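Local coordinates for putative alpha-L-fucosidase (Bacteroides thetaiotaomicron, PDB 3EYP), which probably hydrolyses alpha-L-fucosidic linkages as a family 29 glycoside hydrolase, and carries an F5/8 type C domain beside its catalytic domain, at residues A44-F49 / T89-K94; D55-M60 / C113-L118; V364-I369 / A444-H449. One frame throughout, in Å; residues are numbered along the deposited sequence.

Interaction 1. Residues A44-F49 / T89-K94; sequences ASTAIF and TDYSVK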
# COMPACT_ATOMS: atom_id res chain seq x y z
N ALA A 44 1.31 -17.24 26.47
CA ALA A 44 2.70 -17.60 26.37
C ALA A 44 3.48 -16.83 27.43
O ALA A 44 3.25 -15.64 27.66
CB ALA A 44 3.28 -17.31 24.98
N SER A 45 4.46 -17.53 27.99
CA SER A 45 5.42 -16.92 28.94
C SER A 45 6.32 -15.90 28.24
O SER A 45 6.98 -16.19 27.24
CB SER A 45 6.29 -17.99 29.67
OG SER A 45 7.25 -17.38 30.56
N THR A 46 6.37 -14.72 28.81
CA THR A 46 7.27 -13.71 28.24
C THR A 46 8.70 -14.15 28.13
O THR A 46 9.44 -13.66 27.23
CB THR A 46 7.29 -12.40 29.05
OG1 THR A 46 7.70 -12.68 30.39
CG2 THR A 46 5.91 -11.73 29.05
N ALA A 47 9.09 -15.07 29.03
CA ALA A 47 10.46 -15.60 29.05
C ALA A 47 10.93 -16.13 27.68
O ALA A 47 12.12 -16.08 27.34
CB ALA A 47 10.61 -16.75 30.07
N ILE A 48 10.00 -16.71 26.92
CA ILE A 48 10.36 -17.36 25.65
C ILE A 48 10.84 -16.40 24.57
O ILE A 48 11.42 -16.83 23.58
CB ILE A 48 9.23 -18.27 25.04
CG1 ILE A 48 8.08 -17.43 24.43
CG2 ILE A 48 8.63 -19.21 26.09
CD1 ILE A 48 7.02 -18.34 23.63
N PHE A 49 10.61 -15.11 24.75
CA PHE A 49 11.01 -14.15 23.74
C PHE A 49 12.48 -13.89 23.90
O PHE A 49 12.96 -13.29 24.84
CB PHE A 49 10.20 -12.83 23.81
CG PHE A 49 10.57 -11.83 22.75
CD1 PHE A 49 9.98 -11.89 21.49
CD2 PHE A 49 11.54 -10.87 22.96
CE1 PHE A 49 10.28 -10.99 20.49
CE2 PHE A 49 11.87 -9.96 21.94
CZ PHE A 49 11.22 -10.01 20.70
N THR A 89 2.23 -2.21 31.38
CA THR A 89 2.12 -3.70 31.42
C THR A 89 3.45 -4.34 31.75
O THR A 89 4.52 -3.73 31.60
CB THR A 89 1.63 -4.30 30.03
OG1 THR A 89 1.32 -5.70 30.13
CG2 THR A 89 2.67 -4.06 28.91
N ASP A 90 3.35 -5.59 32.16
CA ASP A 90 4.51 -6.48 32.29
C ASP A 90 4.62 -7.50 31.15
O ASP A 90 5.62 -8.23 31.06
CB ASP A 90 4.50 -7.20 33.63
CG ASP A 90 5.01 -6.31 34.77
OD1 ASP A 90 6.19 -5.91 34.70
OD2 ASP A 90 4.22 -6.01 35.67
N TYR A 91 3.56 -7.59 30.35
CA TYR A 91 3.51 -8.57 29.23
C TYR A 91 4.27 -7.97 28.03
O TYR A 91 3.72 -7.55 27.01
CB TYR A 91 2.04 -8.96 28.90
CG TYR A 91 1.96 -10.30 28.22
CD1 TYR A 91 2.51 -11.43 28.80
CD2 TYR A 91 1.35 -10.43 26.97
CE1 TYR A 91 2.45 -12.63 28.16
CE2 TYR A 91 1.30 -11.63 26.32
CZ TYR A 91 1.86 -12.72 26.90
OH TYR A 91 1.80 -13.93 26.23
N SER A 92 5.58 -7.92 28.22
CA SER A 92 6.51 -7.27 27.30
C SER A 92 7.92 -7.77 27.37
O SER A 92 8.28 -8.61 28.19
CB SER A 92 6.56 -5.74 27.56
OG SER A 92 7.39 -5.46 28.64
N VAL A 93 8.73 -7.10 26.55
CA VAL A 93 10.16 -7.32 26.50
C VAL A 93 10.84 -7.13 27.86
O VAL A 93 11.83 -7.74 28.16
CB VAL A 93 10.91 -6.49 25.42
CG1 VAL A 93 10.67 -7.15 24.07
CG2 VAL A 93 10.51 -4.94 25.42
N LYS A 94 10.21 -6.32 28.69
CA LYS A 94 10.68 -6.03 30.08
C LYS A 94 10.93 -7.33 30.84
O LYS A 94 11.76 -7.40 31.75
CB LYS A 94 9.65 -5.20 30.90
CG LYS A 94 10.27 -3.97 31.51
CD LYS A 94 9.49 -3.27 32.65
CE LYS A 94 8.01 -3.62 32.85
NZ LYS A 94 7.11 -2.41 33.20
O HOH W 1 0.81 -15.43 23.93
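One hydrogen bond joins the two loops. The hydroxyl of Tyr91 donates to the carbonyl oxygen of Ala44, OH to O 2.7 Å, and reaches it in the carbonyl plane, on a lone pair, at a C=O...OH angle of 128°. A water donates to the same hydroxyl and accepts from Ala44 N, so both backbone polar groups of Ala44 are tied to Tyr91, directly or through the water. With CG anti to the backbone N (chi1 -156°), the phenol is carried across to the other loop; tyrosine suits the place because it is long enough to get there and ends in a hydroxyl that both donates and accepts. The bend it starts from is an inverse gamma turn centred on Tyr91, overlapping an ST turn in which Thr89 OG1 accepts from Tyr91 N.

The apolar contacts are two. Thr46 comes at the tyrosine on a slant and brings its methyl CG2 to 3.4 Å from Tyr91 CD1; its chi1 of 58° leaves that methyl for the ring while OG1 bonds to the carbonyl oxygen of Asn95, a division of labour open to threonine. Phe49 runs alongside Val93 in the same direction, with Phe49 CE2 3.7 Å from Val93 CG1.

Phe49 also meets the rings of Phe28, Phe33 and Phe81, and His130 stacks on Tyr91. Both segments belong to loops of the alpha/beta barrel, one between strand 22-26 and helix 56-65, the other between strand 70-76 and helix 105-116.

Interaction 2. Residues D55-M60 / C113-L118; sequences DCRQWM and CEEYGL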
# COMPACT_ATOMS: atom_id res chain seq x y z
N ASP A 55 18.88 -7.72 14.46
CA ASP A 55 19.49 -6.57 13.78
C ASP A 55 18.54 -5.92 12.82
O ASP A 55 18.35 -6.37 11.68
CB ASP A 55 20.74 -6.98 13.00
CG ASP A 55 21.53 -5.80 12.51
OD1 ASP A 55 21.10 -4.65 12.65
OD2 ASP A 55 22.62 -6.03 11.97
N CYS A 56 17.90 -4.92 13.33
CA CYS A 56 16.91 -4.10 12.54
C CYS A 56 17.57 -3.40 11.34
O CYS A 56 16.90 -2.98 10.38
CB CYS A 56 16.19 -3.12 13.41
SG CYS A 56 15.05 -3.91 14.60
N ARG A 57 18.90 -3.29 11.39
CA ARG A 57 19.65 -2.68 10.27
C ARG A 57 19.60 -3.64 9.08
O ARG A 57 19.43 -3.22 7.91
CB ARG A 57 21.11 -2.35 10.66
CG ARG A 57 21.23 -1.27 11.82
CD ARG A 57 22.70 -1.01 12.18
NE ARG A 57 23.30 -0.12 11.21
CZ ARG A 57 24.15 -0.47 10.24
NH1 ARG A 57 24.58 0.45 9.40
NH2 ARG A 57 24.60 -1.72 10.10
N GLN A 58 19.66 -4.91 9.41
CA GLN A 58 19.58 -5.98 8.41
C GLN A 58 18.22 -5.88 7.68
O GLN A 58 18.11 -6.06 6.48
CB GLN A 58 19.78 -7.36 9.00
CG GLN A 58 19.84 -8.46 7.96
CD GLN A 58 18.63 -9.35 7.94
OE1 GLN A 58 17.67 -9.09 8.64
NE2 GLN A 58 18.67 -10.40 7.15
N TRP A 59 17.19 -5.59 8.46
CA TRP A 59 15.82 -5.47 7.94
C TRP A 59 15.83 -4.30 6.99
O TRP A 59 15.21 -4.40 5.95
CB TRP A 59 14.77 -5.22 9.00
CG TRP A 59 14.70 -6.16 10.16
CD1 TRP A 59 15.52 -7.23 10.42
CD2 TRP A 59 13.81 -6.07 11.24
NE1 TRP A 59 15.17 -7.83 11.57
CE2 TRP A 59 14.11 -7.15 12.11
CE3 TRP A 59 12.74 -5.22 11.53
CZ2 TRP A 59 13.41 -7.38 13.30
CZ3 TRP A 59 12.03 -5.44 12.73
CH2 TRP A 59 12.36 -6.54 13.59
N MET A 60 16.50 -3.20 7.37
CA MET A 60 16.47 -1.98 6.54
C MET A 60 17.23 -2.21 5.25
O MET A 60 16.91 -1.67 4.21
CB MET A 60 17.04 -0.74 7.23
CG MET A 60 16.25 -0.12 8.41
SD MET A 60 14.46 -0.09 8.35
CE MET A 60 14.04 -1.08 9.76
N CYS A 113 15.35 2.72 11.19
CA CYS A 113 14.61 3.46 10.13
C CYS A 113 15.26 4.81 9.92
O CYS A 113 15.47 5.25 8.78
CB CYS A 113 13.16 3.69 10.49
SG CYS A 113 12.10 2.18 10.33
N GLU A 114 15.50 5.49 11.02
CA GLU A 114 16.11 6.85 10.98
C GLU A 114 17.46 6.80 10.31
O GLU A 114 17.74 7.59 9.43
CB GLU A 114 16.23 7.49 12.34
CG GLU A 114 16.73 8.91 12.21
CD GLU A 114 16.52 9.71 13.47
OE1 GLU A 114 16.75 10.95 13.39
OE2 GLU A 114 16.11 9.10 14.51
N GLU A 115 18.27 5.83 10.69
CA GLU A 115 19.59 5.67 10.14
C GLU A 115 19.50 5.49 8.65
O GLU A 115 20.33 5.99 7.89
CB GLU A 115 20.37 4.51 10.78
CG GLU A 115 21.70 4.29 10.15
CD GLU A 115 22.41 3.06 10.65
OE1 GLU A 115 21.91 2.37 11.55
OE2 GLU A 115 23.47 2.74 10.08
N TYR A 116 18.51 4.75 8.18
CA TYR A 116 18.49 4.42 6.77
C TYR A 116 17.60 5.36 5.99
O TYR A 116 17.37 5.17 4.80
CB TYR A 116 18.05 2.96 6.56
CG TYR A 116 19.19 1.96 6.76
CD1 TYR A 116 19.65 1.63 8.02
CD2 TYR A 116 19.82 1.37 5.67
CE1 TYR A 116 20.71 0.75 8.21
CE2 TYR A 116 20.86 0.48 5.84
CZ TYR A 116 21.29 0.18 7.12
OH TYR A 116 22.32 -0.72 7.30
N GLY A 117 17.01 6.33 6.66
CA GLY A 117 16.13 7.24 5.94
C GLY A 117 14.77 6.76 5.49
O GLY A 117 14.19 7.27 4.53
N LEU A 118 14.26 5.80 6.25
CA LEU A 118 13.00 5.11 5.97
C LEU A 118 11.95 5.62 6.93
O LEU A 118 12.25 6.05 8.02
CB LEU A 118 13.22 3.61 6.06
CG LEU A 118 14.26 3.07 5.07
CD1 LEU A 118 14.34 1.57 5.12
CD2 LEU A 118 13.95 3.54 3.67
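Two flat groups carry much of this contact, the guanidinium of Arg57 and the ring of Tyr116, their planes 51° apart. The Tyr116 hydroxyl oxygen sits over one guanidinium face, 3.2 Å above its plane and toward the rim, while the Glu115 carboxylate lies at the edge. On one face of the Tyr116 ring rests Met60 CB, 3.7 Å from the centroid and 20° off the normal, a CH-pi contact.

At the edge, Arg57 grips Glu115 side-on with two nitrogens: NE bonds to OE1 (2.9 Å) and NH1 to OE2 (2.6 Å), each oxygen using its syn lone pair. The guanidinium and carboxylate planes differ by 25°. Arginine bends at chi3 to turn this edge across, and glutamate, extended beyond CG, spans the rest of the gap. Deeper in, Met60 bends at chi2 and chi3, so that SD lies 3.6 Å from Leu118 CD1 and 3.8 Å from Cys113 SG; an unbranched, flexible side chain can follow such a path.

The ends are finished locally: Asp55 OD1 caps the first helix through Arg57 N, and Gly117, with positive phi, closes the second in a Schellman motif. An alanine in place of Tyr116 removes the ring over Met60 CB and the hydroxyl that bonds Gln61 NE2, and would probably loosen the packing between helices 56-65 and 105-116 of the barrel's outer layer.

Because Arg57 and Glu115 are both exposed, solvent probably screens their charges, and the apolar contacts of Met60 are likely to carry more of the packing.

Interaction 3. Residues V364-I369 / A444-H449; sequences VKADII and ACPAIH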
# COMPACT_ATOMS: atom_id res chain seq x y z
N VAL A 364 -15.04 15.52 -21.67
CA VAL A 364 -14.52 14.38 -20.91
C VAL A 364 -13.82 13.37 -21.79
O VAL A 364 -13.10 12.50 -21.29
CB VAL A 364 -15.67 13.68 -20.08
CG1 VAL A 364 -16.36 14.66 -19.15
CG2 VAL A 364 -16.67 12.96 -20.98
N LYS A 365 -14.03 13.50 -23.09
CA LYS A 365 -13.42 12.60 -24.10
C LYS A 365 -12.19 13.20 -24.76
O LYS A 365 -12.09 14.42 -24.96
CB LYS A 365 -14.43 12.17 -25.20
CG LYS A 365 -15.68 11.45 -24.72
CD LYS A 365 -16.53 10.97 -25.88
CE LYS A 365 -17.35 9.68 -25.52
NZ LYS A 365 -16.73 8.23 -25.76
N ALA A 366 -11.24 12.30 -25.03
CA ALA A 366 -10.05 12.59 -25.87
C ALA A 366 -9.45 11.37 -26.52
O ALA A 366 -9.46 10.25 -25.98
CB ALA A 366 -8.99 13.33 -25.09
N ASP A 367 -8.90 11.63 -27.69
CA ASP A 367 -8.19 10.61 -28.45
C ASP A 367 -6.81 11.14 -28.75
O ASP A 367 -6.68 12.23 -29.30
CB ASP A 367 -8.88 10.32 -29.78
CG ASP A 367 -10.13 9.43 -29.64
OD1 ASP A 367 -10.28 8.67 -28.65
OD2 ASP A 367 -10.98 9.47 -30.59
N ILE A 368 -5.81 10.34 -28.37
CA ILE A 368 -4.39 10.63 -28.52
C ILE A 368 -3.66 9.53 -29.29
O ILE A 368 -3.72 8.33 -28.97
CB ILE A 368 -3.67 10.80 -27.17
CG1 ILE A 368 -4.41 11.80 -26.23
CG2 ILE A 368 -2.28 11.28 -27.43
CD1 ILE A 368 -5.55 11.21 -25.39
N ILE A 369 -2.98 9.96 -30.34
CA ILE A 369 -2.32 9.03 -31.26
C ILE A 369 -0.85 9.32 -31.21
O ILE A 369 -0.40 10.46 -31.36
CB ILE A 369 -2.88 9.14 -32.70
CG1 ILE A 369 -4.32 8.69 -32.68
CG2 ILE A 369 -2.05 8.28 -33.73
CD1 ILE A 369 -5.05 8.76 -34.05
N ALA A 444 -15.20 14.48 -15.60
CA ALA A 444 -14.59 15.75 -16.00
C ALA A 444 -13.51 15.58 -17.06
O ALA A 444 -13.10 14.48 -17.41
CB ALA A 444 -14.04 16.52 -14.79
N CYS A 445 -13.08 16.70 -17.60
CA CYS A 445 -12.07 16.67 -18.66
C CYS A 445 -10.86 15.93 -18.10
O CYS A 445 -10.58 16.05 -16.94
CB CYS A 445 -11.66 18.04 -19.15
SG CYS A 445 -10.98 19.11 -17.94
N PRO A 446 -10.15 15.18 -18.92
CA PRO A 446 -8.97 14.40 -18.45
C PRO A 446 -7.83 15.24 -17.93
O PRO A 446 -7.58 16.36 -18.37
CB PRO A 446 -8.51 13.66 -19.70
CG PRO A 446 -9.21 14.28 -20.85
CD PRO A 446 -10.42 14.99 -20.36
N ALA A 447 -7.13 14.65 -16.98
CA ALA A 447 -5.89 15.21 -16.42
C ALA A 447 -4.93 14.07 -16.13
O ALA A 447 -5.12 13.35 -15.14
CB ALA A 447 -6.19 15.98 -15.15
N ILE A 448 -3.99 13.84 -17.05
CA ILE A 448 -3.13 12.66 -17.06
C ILE A 448 -1.63 12.99 -17.04
O ILE A 448 -1.07 13.67 -17.95
CB ILE A 448 -3.48 11.75 -18.26
CG1 ILE A 448 -4.96 11.32 -18.15
CG2 ILE A 448 -2.52 10.50 -18.32
CD1 ILE A 448 -5.63 10.99 -19.47
N HIS A 449 -0.97 12.46 -16.02
CA HIS A 449 0.43 12.75 -15.77
C HIS A 449 1.31 11.98 -16.74
O HIS A 449 2.26 12.50 -17.30
CB HIS A 449 0.87 12.36 -14.33
CG HIS A 449 0.71 13.43 -13.32
ND1 HIS A 449 1.35 14.66 -13.44
CD2 HIS A 449 0.08 13.45 -12.12
CE1 HIS A 449 1.04 15.41 -12.39
NE2 HIS A 449 0.29 14.70 -11.57
O HOH W 2 -12.06 12.07 -18.54
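With chi1 at -56°, Val364 places CG1 anti to its carbonyl carbon, beside the backbone N, and so sets this methyl against the backbone of Ala444: CG1 lies 3.7 Å from Ala444 C. A branched valine offers the methyl close to its own main chain, which suits a place where the chains nearly touch. Val364 is near-helical in its backbone (phi -93°, psi -14°), whereas the residues that follow are extended, so the chain bends here just before strand 366-372. Across from it Pro446, its phi restricted by its own ring, directs that ring toward the strand.

The backbones come close at Val364 and Cys445, whose CA atoms are 4.0 Å apart; the CB of Cys445 points away, so no side chain stands between the two CA atoms. Pro446 CD sits 3.8 Å from Val364 O. Farther along, small Ala366 faces the proline with CB 4.4 Å from Pro446 CG, a looser meeting.

No direct hydrogen bond links the segments. Instead a water donates to both Val364 O (3.0 Å) and Ala444 O (2.9 Å), bridging two acceptors that could not bond to each other.

From here the chains part. Ala366 and Ile368 pair by backbone hydrogen bonds with strand 434-442, while strand 447-454 enters the other sheet, so the contact joins the two layers of the F5/8 type C beta sandwich at one end.

Its chemistry is apolar packing against backbone, with polarity confined to one water: the two carbonyl oxygens need that donor to be linked, since Pro446 has no N-H to offer either.

In the fold
Interactions 1 and 2 belong to the barrel domain, and their segments alternate along the chain: 44-49 and 55-60 come from the stretch joining strand 22-26 to helix 56-65 and that helix's start, while 89-94 and 113-118 follow strand 70-76. The same two successive beta-alpha units are thus joined twice, by their loops in interaction 1 and by their helices in interaction 2, with centres about 25 Å apart and nearest atoms about 8 Å. Interaction 3 lies in the F5/8 type C domain, its centre about 42 Å from that of interaction 2 and about 58 Å from that of interaction 1. Interaction 1, in loops following barrel strands, probably lies on the active-site side, as in TIM barrels generally.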